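Local coordinates for protein BH2851 (Bacillus halodurans, PDB 2GFG) that is of unknown function but, as a CYTH-family protein, is possibly an adenylate cyclase or acts on other phosphorylated substrates such as triphosphates, at residues R10-S15 with F172-V177. Numbering follows the deposited sequence.
Sequences RKTLVS and FSISQV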
# COMPACT_ATOMS: atom_id res chain seq x y z
N ARG A 10 9.92 1.57 5.21
CA ARG A 10 10.79 0.38 5.27
C ARG A 10 9.91 -0.83 5.54
O ARG A 10 8.92 -0.73 6.24
CB ARG A 10 11.84 0.52 6.36
CG ARG A 10 12.81 1.71 6.16
CD ARG A 10 13.69 1.54 4.90
NE ARG A 10 14.62 2.66 4.72
CZ ARG A 10 14.29 3.86 4.21
NH1 ARG A 10 13.04 4.13 3.83
NH2 ARG A 10 15.22 4.80 4.09
N LYS A 11 10.30 -1.99 5.01
CA LYS A 11 9.40 -3.15 4.96
C LYS A 11 10.15 -4.47 4.87
O LYS A 11 11.23 -4.53 4.32
CB LYS A 11 8.49 -3.03 3.72
CG LYS A 11 9.25 -2.59 2.45
CD LYS A 11 8.41 -2.61 1.20
CE LYS A 11 9.21 -2.02 0.02
NZ LYS A 11 8.56 -2.25 -1.30
N THR A 12 9.56 -5.52 5.43
CA THR A 12 10.01 -6.89 5.19
C THR A 12 8.88 -7.88 5.43
O THR A 12 8.04 -7.69 6.31
CB THR A 12 11.24 -7.30 6.08
OG1 THR A 12 11.71 -8.60 5.68
CG2 THR A 12 10.86 -7.34 7.58
N LEU A 13 8.86 -8.94 4.62
CA LEU A 13 7.94 -10.06 4.82
C LEU A 13 8.39 -10.87 6.01
O LEU A 13 9.59 -10.92 6.32
CB LEU A 13 7.91 -10.97 3.58
CG LEU A 13 7.34 -10.36 2.30
CD1 LEU A 13 7.75 -11.18 1.09
CD2 LEU A 13 5.82 -10.24 2.39
N VAL A 14 7.43 -11.50 6.68
CA VAL A 14 7.72 -12.38 7.81
C VAL A 14 6.87 -13.64 7.75
O VAL A 14 5.89 -13.70 6.99
CB VAL A 14 7.52 -11.66 9.20
CG1 VAL A 14 8.58 -10.58 9.41
CG2 VAL A 14 6.12 -11.07 9.32
N SER A 15 7.25 -14.64 8.53
CA SER A 15 6.51 -15.89 8.60
C SER A 15 5.24 -15.71 9.38
O SER A 15 5.06 -14.70 10.07
CB SER A 15 7.36 -16.96 9.27
OG SER A 15 7.65 -16.61 10.62
N PHE A 172 13.47 -7.15 17.82
CA PHE A 172 12.48 -8.23 17.76
C PHE A 172 12.99 -9.46 17.00
O PHE A 172 12.24 -10.39 16.74
CB PHE A 172 11.18 -7.70 17.14
CG PHE A 172 10.56 -6.60 17.93
CD1 PHE A 172 9.76 -6.89 19.04
CD2 PHE A 172 10.87 -5.26 17.65
CE1 PHE A 172 9.22 -5.86 19.82
CE2 PHE A 172 10.32 -4.22 18.43
CZ PHE A 172 9.49 -4.53 19.51
N SER A 173 14.31 -9.48 16.70
CA SER A 173 14.96 -10.61 16.01
C SER A 173 14.18 -11.04 14.76
O SER A 173 13.76 -12.19 14.63
CB SER A 173 15.15 -11.78 16.98
OG SER A 173 16.08 -11.44 18.00
N ILE A 174 13.96 -10.07 13.87
CA ILE A 174 13.33 -10.32 12.58
C ILE A 174 14.41 -10.38 11.52
O ILE A 174 15.20 -9.45 11.39
CB ILE A 174 12.32 -9.19 12.20
CG1 ILE A 174 11.38 -8.88 13.38
CG2 ILE A 174 11.51 -9.57 10.94
CD1 ILE A 174 10.59 -10.07 13.88
N SER A 175 14.50 -11.50 10.81
CA SER A 175 15.46 -11.65 9.71
C SER A 175 14.86 -11.03 8.46
O SER A 175 13.76 -11.40 8.04
CB SER A 175 15.81 -13.12 9.47
OG SER A 175 14.68 -13.87 9.08
N GLN A 176 15.55 -10.04 7.89
CA GLN A 176 15.04 -9.29 6.76
C GLN A 176 15.17 -10.08 5.46
O GLN A 176 16.13 -10.82 5.27
CB GLN A 176 15.76 -7.96 6.63
CG GLN A 176 15.18 -7.04 5.56
CD GLN A 176 15.59 -5.60 5.73
OE1 GLN A 176 16.67 -5.29 6.25
NE2 GLN A 176 14.74 -4.70 5.27
N VAL A 177 14.19 -9.92 4.57
CA VAL A 177 14.20 -10.55 3.24
C VAL A 177 13.77 -9.55 2.18
O VAL A 177 13.02 -8.60 2.50
CB VAL A 177 13.27 -11.82 3.18
CG1 VAL A 177 13.80 -12.91 4.08
CG2 VAL A 177 11.83 -11.47 3.54
O HOH W 1 11.35 -12.52 7.96
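A single buried threonine hydroxyl links a strand of the barrel, 4-14, to the loop that passes it, relaying between two backbones. Thr-12 points its OG1 anti to its own backbone N (chi1 -174°), where it accepts a nearly straight hydrogen bond from Val-177 N at 3.0 Å (164° at the hydrogen). The same OG1 donates to Leu-13 O, 3.2 Å away, in the carbonyl plane and on a lone pair, so its proton is committed within strand 4-14. Leu-13 O is gripped a second time by a water, which also donates to Ser-175 O at 2.7 Å and so bridges the two segments. Around this polar line, the CG2 methyl of Val-177 lies 4.0 Å from Leu-13 CB, and Gln-176 CG sits against Thr-12 CB. Farther along, Ile-174 crosses Val-14 obliquely, its CG2 meeting Val-14 CG1 at a tight 3.5 Å; Thr-18 and Leu-22 of helix 16-25 also touch Ile-174. A valine at Thr-12 would lose both hydroxyl bonds and would probably loosen the hold on Val-177. Beyond the contact, Thr-179 OG1 bonds both Leu-13 N and Val-177 O. With residues 11-14 and 174-177 running 106° apart, this is a side-chain-mediated crossing, not strand pairing: the connection from helix 158-171 to helix 182-190 passes over the first strand of the closed antiparallel barrel of the CYTH fold.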